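Local coordinates for serine acetyltransferase (PDB 3Q1X), which probably catalyses the acetylation of L-serine to O-acetylserine, a step of cysteine biosynthesis in Entamoeba histolytica, at residues 97-102 / 136-141; 18-23 / 102-107; 36-41 / 132-137. One frame throughout, in Å; residues are numbered along the deposited sequence.

Contact 1: residues 97-102 / 136-141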
ATOM      1  N   PRO A  97      10.705   7.487  26.981  1.00 18.60           N
ATOM      2  CA  PRO A  97       9.638   7.405  27.994  1.00 18.73           C
ATOM      3  C   PRO A  97       8.415   8.275  27.673  1.00 18.58           C
ATOM      4  O   PRO A  97       7.283   7.795  27.812  1.00 18.65           O
ATOM      5  CB  PRO A  97      10.331   7.875  29.281  1.00 19.07           C
ATOM      6  CG  PRO A  97      11.761   7.530  29.063  1.00 19.04           C
ATOM      7  CD  PRO A  97      12.009   7.803  27.598  1.00 18.37           C
ATOM      8  N   SER A  98       8.629   9.511  27.219  1.00 18.33           N
ATOM      9  CA  SER A  98       7.498  10.392  26.903  1.00 19.10           C
ATOM     10  C   SER A  98       6.703   9.877  25.699  1.00 18.49           C
ATOM     11  O   SER A  98       5.477   9.946  25.685  1.00 18.60           O
ATOM     12  CB  SER A  98       7.930  11.852  26.703  1.00 19.06           C
ATOM     13  OG  SER A  98       8.775  12.028  25.588  1.00 22.15           O
ATOM     14  N   ILE A  99       7.408   9.356  24.699  1.00 18.27           N
ATOM     15  CA  ILE A  99       6.763   8.710  23.556  1.00 17.26           C
ATOM     16  C   ILE A  99       5.905   7.519  24.000  1.00 17.42           C
ATOM     17  O   ILE A  99       4.775   7.360  23.539  1.00 16.56           O
ATOM     18  CB  ILE A  99       7.800   8.312  22.475  1.00 17.35           C
ATOM     19  CG1 ILE A  99       8.465   9.580  21.922  1.00 17.94           C
ATOM     20  CG2 ILE A  99       7.137   7.473  21.378  1.00 17.62           C
ATOM     21  CD1 ILE A  99       9.696   9.339  21.079  1.00 19.61           C
ATOM     22  N   LYS A 100       6.441   6.693  24.902  1.00 17.14           N
ATOM     23  CA  LYS A 100       5.691   5.556  25.452  1.00 17.38           C
ATOM     24  C   LYS A 100       4.353   6.018  26.053  1.00 17.91           C
ATOM     25  O   LYS A 100       3.306   5.438  25.774  1.00 17.05           O
ATOM     26  CB  LYS A 100       6.526   4.810  26.504  1.00 17.43           C
ATOM     27  CG  LYS A 100       5.756   3.754  27.307  1.00 17.68           C
ATOM     28  CD  LYS A 100       5.314   2.582  26.428  1.00 17.92           C
ATOM     29  CE  LYS A 100       4.274   1.727  27.137  1.00 16.65           C
ATOM     30  NZ  LYS A 100       4.654   1.419  28.543  1.00 19.52           N
ATOM     31  N   ARG A 101       4.404   7.074  26.868  1.00 17.89           N
ATOM     32  CA  ARG A 101       3.191   7.665  27.447  1.00 18.51           C
ATOM     33  C   ARG A 101       2.230   8.148  26.354  1.00 18.01           C
ATOM     34  O   ARG A 101       1.026   7.880  26.409  1.00 18.16           O
ATOM     35  CB  ARG A 101       3.562   8.800  28.414  1.00 18.65           C
ATOM     36  CG  ARG A 101       4.262   8.294  29.674  1.00 21.17           C
ATOM     37  CD  ARG A 101       4.560   9.387  30.706  1.00 23.62           C
ATOM     38  NE  ARG A 101       5.686  10.247  30.341  1.00 28.05           N
ATOM     39  CZ  ARG A 101       6.938  10.114  30.791  1.00 27.58           C
ATOM     40  NH1 ARG A 101       7.266   9.154  31.650  1.00 28.87           N
ATOM     41  NH2 ARG A 101       7.870  10.959  30.381  1.00 28.59           N
ATOM     42  N   THR A 102       2.770   8.808  25.331  1.00 17.64           N
ATOM     43  CA  THR A 102       1.927   9.312  24.256  1.00 17.10           C
ATOM     44  C   THR A 102       1.293   8.166  23.470  1.00 17.14           C
ATOM     45  O   THR A 102       0.119   8.242  23.091  1.00 17.57           O
ATOM     46  CB  THR A 102       2.711  10.215  23.291  1.00 17.07           C
ATOM     47  OG1 THR A 102       3.310  11.280  24.026  1.00 17.73           O
ATOM     48  CG2 THR A 102       1.783  10.797  22.236  1.00 18.00           C
ATOM     49  N   TYR A 136       6.481   6.928  13.423  1.00 16.45           N
ATOM     50  CA  TYR A 136       6.452   8.387  13.296  1.00 16.50           C
ATOM     51  C   TYR A 136       6.997   9.125  14.532  1.00 16.10           C
ATOM     52  O   TYR A 136       7.737  10.109  14.405  1.00 16.16           O
ATOM     53  CB  TYR A 136       5.046   8.928  12.985  1.00 16.40           C
ATOM     54  CG  TYR A 136       4.917  10.370  13.441  1.00 16.84           C
ATOM     55  CD1 TYR A 136       5.463  11.417  12.688  1.00 15.61           C
ATOM     56  CD2 TYR A 136       4.332  10.679  14.675  1.00 17.95           C
ATOM     57  CE1 TYR A 136       5.396  12.744  13.146  1.00 16.13           C
ATOM     58  CE2 TYR A 136       4.267  11.996  15.137  1.00 17.75           C
ATOM     59  CZ  TYR A 136       4.799  13.017  14.370  1.00 17.57           C
ATOM     60  OH  TYR A 136       4.735  14.314  14.836  1.00 18.89           O
ATOM     61  N   ARG A 137       6.627   8.659  15.721  1.00 16.38           N
ATOM     62  CA  ARG A 137       6.986   9.403  16.921  1.00 16.61           C
ATOM     63  C   ARG A 137       8.496   9.397  17.141  1.00 16.82           C
ATOM     64  O   ARG A 137       9.071  10.368  17.660  1.00 17.44           O
ATOM     65  CB  ARG A 137       6.189   8.912  18.134  1.00 17.06           C
ATOM     66  CG  ARG A 137       4.699   9.269  17.997  1.00 18.21           C
ATOM     67  CD  ARG A 137       3.993   9.443  19.337  1.00 18.00           C
ATOM     68  NE  ARG A 137       2.552   9.646  19.162  1.00 18.05           N
ATOM     69  CZ  ARG A 137       1.990  10.813  18.853  1.00 16.23           C
ATOM     70  NH1 ARG A 137       2.744  11.905  18.695  1.00 16.34           N
ATOM     71  NH2 ARG A 137       0.676  10.893  18.716  1.00 17.03           N
ATOM     72  N   ILE A 138       9.145   8.323  16.697  1.00 16.64           N
ATOM     73  CA  ILE A 138      10.604   8.263  16.745  1.00 17.78           C
ATOM     74  C   ILE A 138      11.234   9.058  15.596  1.00 16.97           C
ATOM     75  O   ILE A 138      12.135   9.866  15.832  1.00 17.00           O
ATOM     76  CB  ILE A 138      11.121   6.810  16.848  1.00 17.85           C
ATOM     77  CG1 ILE A 138      10.996   6.306  18.301  1.00 20.03           C
ATOM     78  CG2 ILE A 138      12.568   6.706  16.369  1.00 19.17           C
ATOM     79  CD1 ILE A 138       9.584   5.951  18.748  1.00 23.58           C
ATOM     80  N   ALA A 139      10.738   8.860  14.370  1.00 16.63           N
ATOM     81  CA  ALA A 139      11.209   9.624  13.203  1.00 17.12           C
ATOM     82  C   ALA A 139      11.161  11.144  13.423  1.00 17.41           C
ATOM     83  O   ALA A 139      12.061  11.881  12.987  1.00 17.59           O
ATOM     84  CB  ALA A 139      10.427   9.235  11.960  1.00 16.54           C
ATOM     85  N   HIS A 140      10.116  11.615  14.099  1.00 17.85           N
ATOM     86  CA  HIS A 140       9.990  13.034  14.422  1.00 18.44           C
ATOM     87  C   HIS A 140      11.106  13.564  15.331  1.00 18.59           C
ATOM     88  O   HIS A 140      11.549  14.707  15.157  1.00 19.20           O
ATOM     89  CB  HIS A 140       8.609  13.357  15.008  1.00 18.69           C
ATOM     90  CG  HIS A 140       8.377  14.820  15.219  1.00 18.48           C
ATOM     91  ND1 HIS A 140       8.353  15.727  14.182  1.00 18.85           N
ATOM     92  CD2 HIS A 140       8.181  15.537  16.351  1.00 19.37           C
ATOM     93  CE1 HIS A 140       8.149  16.939  14.666  1.00 19.35           C
ATOM     94  NE2 HIS A 140       8.031  16.850  15.978  1.00 19.56           N
ATOM     95  N   VAL A 141      11.580  12.744  16.274  1.00 18.28           N
ATOM     96  CA  VAL A 141      12.703  13.162  17.145  1.00 18.22           C
ATOM     97  C   VAL A 141      13.982  13.385  16.324  1.00 18.46           C
ATOM     98  O   VAL A 141      14.724  14.345  16.555  1.00 18.25           O
ATOM     99  CB  VAL A 141      12.937  12.191  18.333  1.00 18.43           C
ATOM    100  CG1 VAL A 141      14.062  12.692  19.224  1.00 16.97           C
ATOM    101  CG2 VAL A 141      11.675  12.059  19.158  1.00 18.04           C
TER

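Contact 2: residues 18-23 / 102-107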
ATOM      1  N   GLN A  18       4.042  -0.899  35.630  1.00 27.98           N
ATOM      2  CA  GLN A  18       3.004  -0.061  36.228  1.00 28.16           C
ATOM      3  C   GLN A  18       1.844   0.211  35.270  1.00 27.69           C
ATOM      4  O   GLN A  18       0.849   0.826  35.655  1.00 27.50           O
ATOM      5  CB  GLN A  18       3.605   1.259  36.727  1.00 28.46           C
ATOM      6  CG  GLN A  18       4.600   1.098  37.878  1.00 30.39           C
ATOM      7  CD  GLN A  18       5.481   2.322  38.067  1.00 32.25           C
ATOM      8  OE1 GLN A  18       5.017   3.459  37.954  1.00 34.57           O
ATOM      9  NE2 GLN A  18       6.761   2.097  38.360  1.00 33.11           N
ATOM     10  N   ASP A  19       1.973  -0.250  34.026  1.00 26.97           N
ATOM     11  CA  ASP A  19       0.885  -0.134  33.052  1.00 26.73           C
ATOM     12  C   ASP A  19      -0.354  -0.893  33.517  1.00 26.64           C
ATOM     13  O   ASP A  19      -0.260  -1.960  34.119  1.00 26.50           O
ATOM     14  CB  ASP A  19       1.307  -0.660  31.672  1.00 26.77           C
ATOM     15  CG  ASP A  19       2.197   0.305  30.904  1.00 25.96           C
ATOM     16  OD1 ASP A  19       2.215   1.522  31.213  1.00 25.33           O
ATOM     17  OD2 ASP A  19       2.879  -0.166  29.967  1.00 25.61           O
ATOM     18  N   GLU A  20      -1.511  -0.312  33.223  1.00 26.76           N
ATOM     19  CA  GLU A  20      -2.811  -0.927  33.451  1.00 27.08           C
ATOM     20  C   GLU A  20      -2.903  -2.254  32.678  1.00 26.95           C
ATOM     21  O   GLU A  20      -2.181  -2.457  31.701  1.00 26.90           O
ATOM     22  CB  GLU A  20      -3.916   0.053  33.027  1.00 27.57           C
ATOM     23  CG  GLU A  20      -3.884   1.427  33.755  1.00 29.07           C
ATOM     24  CD  GLU A  20      -2.943   2.472  33.125  1.00 30.70           C
ATOM     25  OE1 GLU A  20      -2.034   2.118  32.344  1.00 28.40           O
ATOM     26  OE2 GLU A  20      -3.114   3.672  33.428  1.00 33.09           O
ATOM     27  N   ASP A  21      -3.788  -3.152  33.114  1.00 26.77           N
ATOM     28  CA  ASP A  21      -3.848  -4.523  32.574  1.00 26.42           C
ATOM     29  C   ASP A  21      -4.145  -4.601  31.074  1.00 25.40           C
ATOM     30  O   ASP A  21      -3.699  -5.534  30.403  1.00 25.54           O
ATOM     31  CB  ASP A  21      -4.843  -5.367  33.375  1.00 27.15           C
ATOM     32  CG  ASP A  21      -4.850  -4.988  34.838  1.00 29.03           C
ATOM     33  OD1 ASP A  21      -4.027  -5.543  35.603  1.00 32.33           O
ATOM     34  OD2 ASP A  21      -5.639  -4.086  35.208  1.00 29.73           O
ATOM     35  N   ALA A  22      -4.888  -3.619  30.570  1.00 24.24           N
ATOM     36  CA  ALA A  22      -5.219  -3.516  29.146  1.00 23.60           C
ATOM     37  C   ALA A  22      -3.984  -3.414  28.246  1.00 23.23           C
ATOM     38  O   ALA A  22      -4.054  -3.729  27.052  1.00 22.71           O
ATOM     39  CB  ALA A  22      -6.146  -2.335  28.907  1.00 23.30           C
ATOM     40  N   PHE A  23      -2.861  -2.992  28.829  1.00 22.56           N
ATOM     41  CA  PHE A  23      -1.603  -2.857  28.103  1.00 22.38           C
ATOM     42  C   PHE A  23      -0.717  -4.084  28.326  1.00 22.62           C
ATOM     43  O   PHE A  23       0.450  -4.102  27.941  1.00 23.20           O
ATOM     44  CB  PHE A  23      -0.881  -1.569  28.522  1.00 21.69           C
ATOM     45  CG  PHE A  23      -1.675  -0.321  28.260  1.00 21.23           C
ATOM     46  CD1 PHE A  23      -1.649   0.286  27.001  1.00 19.96           C
ATOM     47  CD2 PHE A  23      -2.454   0.254  29.267  1.00 21.03           C
ATOM     48  CE1 PHE A  23      -2.382   1.441  26.751  1.00 21.62           C
ATOM     49  CE2 PHE A  23      -3.195   1.410  29.019  1.00 20.67           C
ATOM     50  CZ  PHE A  23      -3.160   2.004  27.761  1.00 21.54           C
ATOM     51  N   THR A 102       2.770   8.808  25.331  1.00 17.64           N
ATOM     52  CA  THR A 102       1.927   9.312  24.256  1.00 17.10           C
ATOM     53  C   THR A 102       1.293   8.166  23.470  1.00 17.14           C
ATOM     54  O   THR A 102       0.119   8.242  23.091  1.00 17.57           O
ATOM     55  CB  THR A 102       2.711  10.215  23.291  1.00 17.07           C
ATOM     56  OG1 THR A 102       3.310  11.280  24.026  1.00 17.73           O
ATOM     57  CG2 THR A 102       1.783  10.797  22.236  1.00 18.00           C
ATOM     58  N   LEU A 103       2.070   7.112  23.223  1.00 16.35           N
ATOM     59  CA  LEU A 103       1.567   5.966  22.459  1.00 16.50           C
ATOM     60  C   LEU A 103       0.412   5.280  23.190  1.00 16.32           C
ATOM     61  O   LEU A 103      -0.516   4.773  22.555  1.00 16.31           O
ATOM     62  CB  LEU A 103       2.688   4.971  22.148  1.00 16.98           C
ATOM     63  CG  LEU A 103       3.640   5.367  21.013  1.00 15.44           C
ATOM     64  CD1 LEU A 103       4.768   4.355  20.922  1.00 17.10           C
ATOM     65  CD2 LEU A 103       2.923   5.477  19.667  1.00 16.34           C
ATOM     66  N   LYS A 104       0.459   5.286  24.522  1.00 16.84           N
ATOM     67  CA  LYS A 104      -0.664   4.769  25.306  1.00 16.77           C
ATOM     68  C   LYS A 104      -1.934   5.564  25.015  1.00 16.35           C
ATOM     69  O   LYS A 104      -3.002   4.969  24.828  1.00 17.11           O
ATOM     70  CB  LYS A 104      -0.345   4.774  26.806  1.00 16.50           C
ATOM     71  CG  LYS A 104       0.566   3.633  27.221  1.00 17.06           C
ATOM     72  CD  LYS A 104       0.912   3.720  28.700  1.00 18.87           C
ATOM     73  CE  LYS A 104      -0.235   3.236  29.570  1.00 19.51           C
ATOM     74  NZ  LYS A 104       0.009   3.518  31.021  1.00 21.71           N
ATOM     75  N   THR A 105      -1.819   6.893  24.981  1.00 16.42           N
ATOM     76  CA  THR A 105      -2.978   7.752  24.682  1.00 16.69           C
ATOM     77  C   THR A 105      -3.503   7.528  23.259  1.00 16.45           C
ATOM     78  O   THR A 105      -4.721   7.520  23.035  1.00 16.22           O
ATOM     79  CB  THR A 105      -2.701   9.267  24.900  1.00 16.32           C
ATOM     80  OG1 THR A 105      -1.841   9.774  23.869  1.00 18.06           O
ATOM     81  CG2 THR A 105      -2.093   9.548  26.282  1.00 16.09           C
ATOM     82  N   ASP A 106      -2.598   7.343  22.298  1.00 16.87           N
ATOM     83  CA  ASP A 106      -3.000   6.995  20.929  1.00 17.12           C
ATOM     84  C   ASP A 106      -3.832   5.705  20.889  1.00 17.51           C
ATOM     85  O   ASP A 106      -4.809   5.596  20.134  1.00 18.45           O
ATOM     86  CB  ASP A 106      -1.774   6.860  20.015  1.00 17.10           C
ATOM     87  CG  ASP A 106      -0.920   8.120  19.987  1.00 17.72           C
ATOM     88  OD1 ASP A 106      -1.470   9.244  20.045  1.00 17.55           O
ATOM     89  OD2 ASP A 106       0.314   7.992  19.910  1.00 16.05           O
ATOM     90  N   LEU A 107      -3.444   4.724  21.697  1.00 17.45           N
ATOM     91  CA  LEU A 107      -4.198   3.471  21.787  1.00 17.48           C
ATOM     92  C   LEU A 107      -5.587   3.681  22.365  1.00 17.56           C
ATOM     93  O   LEU A 107      -6.573   3.181  21.821  1.00 17.13           O
ATOM     94  CB  LEU A 107      -3.438   2.434  22.604  1.00 17.75           C
ATOM     95  CG  LEU A 107      -2.214   1.806  21.965  1.00 19.18           C
ATOM     96  CD1 LEU A 107      -1.431   1.100  23.032  1.00 19.85           C
ATOM     97  CD2 LEU A 107      -2.589   0.822  20.844  1.00 19.08           C
TER

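Contact 3: residues 36-41 / 132-137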
ATOM      1  N   THR A  36      12.758  -3.183  10.228  1.00 21.52           N
ATOM      2  CA  THR A  36      13.550  -3.201  11.459  1.00 22.07           C
ATOM      3  C   THR A  36      13.043  -2.255  12.543  1.00 21.49           C
ATOM      4  O   THR A  36      12.839  -2.686  13.680  1.00 21.05           O
ATOM      5  CB  THR A  36      15.051  -2.952  11.187  1.00 22.38           C
ATOM      6  OG1 THR A  36      15.501  -3.837  10.157  1.00 24.50           O
ATOM      7  CG2 THR A  36      15.876  -3.199  12.445  1.00 23.35           C
ATOM      8  N   GLU A  37      12.815  -0.990  12.181  1.00 21.10           N
ATOM      9  CA  GLU A  37      12.437   0.041  13.149  1.00 20.66           C
ATOM     10  C   GLU A  37      11.139  -0.311  13.875  1.00 20.23           C
ATOM     11  O   GLU A  37      11.070  -0.196  15.091  1.00 19.59           O
ATOM     12  CB  GLU A  37      12.350   1.426  12.499  1.00 21.04           C
ATOM     13  CG  GLU A  37      13.666   1.934  11.872  1.00 20.60           C
ATOM     14  CD  GLU A  37      13.831   1.565  10.402  1.00 21.45           C
ATOM     15  OE1 GLU A  37      13.278   0.532   9.952  1.00 22.70           O
ATOM     16  OE2 GLU A  37      14.523   2.320   9.681  1.00 21.09           O
ATOM     17  N   LEU A  38      10.132  -0.762  13.122  1.00 19.96           N
ATOM     18  CA  LEU A  38       8.870  -1.217  13.705  1.00 19.92           C
ATOM     19  C   LEU A  38       9.036  -2.491  14.534  1.00 20.27           C
ATOM     20  O   LEU A  38       8.523  -2.558  15.642  1.00 20.57           O
ATOM     21  CB  LEU A  38       7.795  -1.420  12.629  1.00 19.65           C
ATOM     22  CG  LEU A  38       6.365  -1.746  13.092  1.00 18.82           C
ATOM     23  CD1 LEU A  38       5.780  -0.646  13.996  1.00 18.23           C
ATOM     24  CD2 LEU A  38       5.464  -1.986  11.882  1.00 17.98           C
ATOM     25  N   GLN A  39       9.763  -3.472  14.001  1.00 20.72           N
ATOM     26  CA  GLN A  39      10.029  -4.737  14.701  1.00 21.16           C
ATOM     27  C   GLN A  39      10.592  -4.474  16.100  1.00 21.34           C
ATOM     28  O   GLN A  39      10.092  -5.006  17.095  1.00 21.44           O
ATOM     29  CB  GLN A  39      10.992  -5.598  13.870  1.00 21.76           C
ATOM     30  CG  GLN A  39      11.299  -6.977  14.449  1.00 22.13           C
ATOM     31  CD  GLN A  39      10.217  -8.003  14.171  1.00 23.82           C
ATOM     32  OE1 GLN A  39       9.186  -7.697  13.576  1.00 23.74           O
ATOM     33  NE2 GLN A  39      10.451  -9.233  14.601  1.00 25.14           N
ATOM     34  N   LYS A  40      11.611  -3.621  16.156  1.00 21.19           N
ATOM     35  CA  LYS A  40      12.294  -3.287  17.402  1.00 21.57           C
ATOM     36  C   LYS A  40      11.428  -2.460  18.347  1.00 21.29           C
ATOM     37  O   LYS A  40      11.332  -2.780  19.525  1.00 21.38           O
ATOM     38  CB  LYS A  40      13.642  -2.608  17.127  1.00 22.24           C
ATOM     39  CG  LYS A  40      14.721  -3.551  16.572  1.00 23.85           C
ATOM     40  CD  LYS A  40      14.648  -4.915  17.249  1.00 27.16           C
ATOM     41  CE  LYS A  40      15.738  -5.862  16.783  1.00 28.64           C
ATOM     42  NZ  LYS A  40      15.322  -7.267  17.056  1.00 28.98           N
ATOM     43  N   LEU A  41      10.780  -1.419  17.827  1.00 20.83           N
ATOM     44  CA  LEU A  41       9.987  -0.527  18.667  1.00 20.96           C
ATOM     45  C   LEU A  41       8.749  -1.221  19.237  1.00 21.16           C
ATOM     46  O   LEU A  41       8.328  -0.920  20.360  1.00 21.24           O
ATOM     47  CB  LEU A  41       9.605   0.752  17.921  1.00 20.74           C
ATOM     48  CG  LEU A  41      10.696   1.790  17.644  1.00 20.98           C
ATOM     49  CD1 LEU A  41      10.255   2.760  16.563  1.00 19.89           C
ATOM     50  CD2 LEU A  41      11.071   2.543  18.916  1.00 20.91           C
ATOM     51  N   ALA A 132       2.126   2.890  12.187  1.00 17.13           N
ATOM     52  CA  ALA A 132       2.662   4.101  11.584  1.00 17.04           C
ATOM     53  C   ALA A 132       3.055   5.120  12.657  1.00 16.73           C
ATOM     54  O   ALA A 132       4.143   5.680  12.617  1.00 16.44           O
ATOM     55  CB  ALA A 132       1.632   4.705  10.656  1.00 17.65           C
ATOM     56  N   VAL A 133       2.160   5.344  13.616  1.00 17.02           N
ATOM     57  CA  VAL A 133       2.402   6.346  14.654  1.00 18.02           C
ATOM     58  C   VAL A 133       3.574   5.988  15.566  1.00 17.46           C
ATOM     59  O   VAL A 133       4.306   6.885  15.973  1.00 17.63           O
ATOM     60  CB  VAL A 133       1.112   6.726  15.460  1.00 18.15           C
ATOM     61  CG1 VAL A 133       0.076   7.361  14.542  1.00 19.71           C
ATOM     62  CG2 VAL A 133       0.541   5.558  16.196  1.00 20.17           C
ATOM     63  N   ILE A 134       3.756   4.692  15.852  1.00 17.31           N
ATOM     64  CA  ILE A 134       4.916   4.191  16.600  1.00 16.96           C
ATOM     65  C   ILE A 134       6.224   4.649  15.967  1.00 17.07           C
ATOM     66  O   ILE A 134       7.108   5.170  16.642  1.00 17.44           O
ATOM     67  CB  ILE A 134       4.937   2.644  16.674  1.00 17.17           C
ATOM     68  CG1 ILE A 134       3.833   2.103  17.582  1.00 16.81           C
ATOM     69  CG2 ILE A 134       6.281   2.139  17.159  1.00 17.24           C
ATOM     70  CD1 ILE A 134       3.740   0.567  17.585  1.00 16.57           C
ATOM     71  N   VAL A 135       6.336   4.426  14.662  1.00 15.75           N
ATOM     72  CA  VAL A 135       7.542   4.776  13.941  1.00 16.02           C
ATOM     73  C   VAL A 135       7.606   6.296  13.766  1.00 16.22           C
ATOM     74  O   VAL A 135       8.652   6.894  13.988  1.00 16.56           O
ATOM     75  CB  VAL A 135       7.647   4.003  12.615  1.00 15.58           C
ATOM     76  CG1 VAL A 135       8.884   4.407  11.856  1.00 15.45           C
ATOM     77  CG2 VAL A 135       7.634   2.481  12.872  1.00 16.49           C
ATOM     78  N   TYR A 136       6.481   6.928  13.423  1.00 16.45           N
ATOM     79  CA  TYR A 136       6.452   8.387  13.296  1.00 16.50           C
ATOM     80  C   TYR A 136       6.997   9.125  14.532  1.00 16.10           C
ATOM     81  O   TYR A 136       7.737  10.109  14.405  1.00 16.16           O
ATOM     82  CB  TYR A 136       5.046   8.928  12.985  1.00 16.40           C
ATOM     83  CG  TYR A 136       4.917  10.370  13.441  1.00 16.84           C
ATOM     84  CD1 TYR A 136       5.463  11.417  12.688  1.00 15.61           C
ATOM     85  CD2 TYR A 136       4.332  10.679  14.675  1.00 17.95           C
ATOM     86  CE1 TYR A 136       5.396  12.744  13.146  1.00 16.13           C
ATOM     87  CE2 TYR A 136       4.267  11.996  15.137  1.00 17.75           C
ATOM     88  CZ  TYR A 136       4.799  13.017  14.370  1.00 17.57           C
ATOM     89  OH  TYR A 136       4.735  14.314  14.836  1.00 18.89           O
ATOM     90  N   ARG A 137       6.627   8.659  15.721  1.00 16.38           N
ATOM     91  CA  ARG A 137       6.986   9.403  16.921  1.00 16.61           C
ATOM     92  C   ARG A 137       8.496   9.397  17.141  1.00 16.82           C
ATOM     93  O   ARG A 137       9.071  10.368  17.660  1.00 17.44           O
ATOM     94  CB  ARG A 137       6.189   8.912  18.134  1.00 17.06           C
ATOM     95  CG  ARG A 137       4.699   9.269  17.997  1.00 18.21           C
ATOM     96  CD  ARG A 137       3.993   9.443  19.337  1.00 18.00           C
ATOM     97  NE  ARG A 137       2.552   9.646  19.162  1.00 18.05           N
ATOM     98  CZ  ARG A 137       1.990  10.813  18.853  1.00 16.23           C
ATOM     99  NH1 ARG A 137       2.744  11.905  18.695  1.00 16.34           N
ATOM    100  NH2 ARG A 137       0.676  10.893  18.716  1.00 17.03           N
TER

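Contact 1: residues 97-102 / 136-141
I99 uses both of its branches against the turn R137 to V141. Its CG2, anti to the backbone N, rests 3.7 Å from R137 CB. The CG1 branch lies beside the backbone N, and a nearly anti chi2 (168°) extends CD1 until it is 3.6 Å from the carbonyl R137 O. The same methyl meets V141 CG2 at 3.9 Å, while I138, set about crosswise to I99, brings its own CD1 to 3.9 Å from I99 CG2. The CB of I138 points neither at helix 82-113 nor away from it, and it is the bend at chi2 (75°) that turns CD1 inward. These side chains join helices 82-113 and 128-144 of the N-terminal helical domain, which in serine acetyltransferases precedes the left-handed beta-helix; the two segments run roughly antiparallel, at 146°, with their axes 10.7 Å apart at closest approach. One turn further on from I99, T102 lowers its CG2 onto the R137 guanidinium, 3.3 Å above the plane and over its centre, so that CG2 is 3.4 Å from both NE and CZ. R137 reaches this place with a chain extended from CG to NE, sliding past I99 in the opposite direction. The buried charged group has polar partners on all three nitrogens: NE forms a salt bridge with D106, NH1 bonds to the carbonyl of I172 in strand 171-172 of the beta-helix, and NH2 bonds to that of K173, which together fix how the flat group is turned.

Contact 2: residues 18-23 / 102-107
K104 leaves helix 82-113 and runs across one face of the F23 ring to end between two carboxylates of the loop that follows helix 2-18. The tight part is the aliphatic one. A bend at chi3 (77°) sets CE over the middle of the F23 ring, 3.6 Å from its centroid and 14° off the normal, a CH-pi contact. K104 CG also lies close to the ring, 3.7 Å from F23 CE1. L107 comes to the same ring from another direction, its CD1 near the ring plane and 3.9 Å from F23 CE1, while L120 of helix 120-126 adds to the packing around F23.

Towards solvent the contact thins to charged tips, the salt-bridge network D19-E20-K104. One hydrogen-bonded salt bridge runs 2.8 Å from K104 NZ to E20 OE1, on its syn lone pair. The other spans 3.0 Å from K104 NZ to D19 OD1, met 46° out of the carboxylate plane. E20 is exposed and gives up little surface, whereas D19 is shared: its OD2 forms a salt bridge with K100, one turn earlier on the helix. The short 3-10 turn at 21-23, closed by F23 N to E20 O, brings acid and ring to the same lysine. With two carboxylates and a cation-pi contact from the F23 face, 4.7 Å from NZ to the centroid, the ammonium is likely to stay protonated and to hold the loop to the helix by charge as well as by packing.

Contact 3: residues 36-41 / 132-137
L38 crosses V135 at about a right angle, its CD1 lying 3.8 Å from V135 CG2 and its CB 3.9 Å from the same methyl. The pair belongs to the helical bundle of the N-terminal domain, where helix 36-45 passes over helix 128-144 nearly perpendicularly: the two segment axes make 98° and come within 9.6 Å. The backbones draw nearest at L38 and V135, whose CA atoms are 6.1 Å apart. The CB of L38 points neither toward nor away from the partner helix; CG, anti to the backbone N (chi1 -173°), and a bent chi2 carry CD1 toward it, where it also reaches I134 CG2 at 4.2 Å. One turn on, L41 faces helix 128-144 directly. Its CB sits 3.7 Å from I134 CG2, and the two side chains slide past each other in opposite directions. L38 and L41, spaced three residues apart, thus meet two consecutive residues of the crossing helix, with I134 CG2 touching both. All four are buried, and their side chains meet one another through carbon atoms alone. Other helices close round the pairs: M154 and V158 of helix 150-162 pack on V135, L103 of helix 82-113 on I134, and L68 of helix 59-79 on L41. Beside the patch, E37 turns its carboxylate away, OE2 bonding to the Y150 hydroxyl. In L41 a nearly anti chi2 (163°) extends CD1 to the backbone of the other helix, 4.3 Å from V135 CA. The carbonyl I134 O lies 4.0 Å from L41 CD1.

In the fold
Helices 82-113 and 128-144 tie the three contacts together. Contacts 1 and 2 share the former and overlap at T102; contacts 1 and 3 share the latter and overlap at Y136 and R137. Centres of contacts 1 and 3 are about 9 Å apart, each about 7 Å from the centre of the chain, and I138 packs against L41 between them. Contact 2 lies farther out, about 15 Å from that centre, 14 Å from contact 1 and 16 Å from contact 3. Along the chain the segments of contact 2 alternate with those of contacts 1 and 3, so the loop after helix 2-18 and helix 36-45 are held by later helices. Charged partners cross the borders between contacts, all within the helical part before the beta-helix.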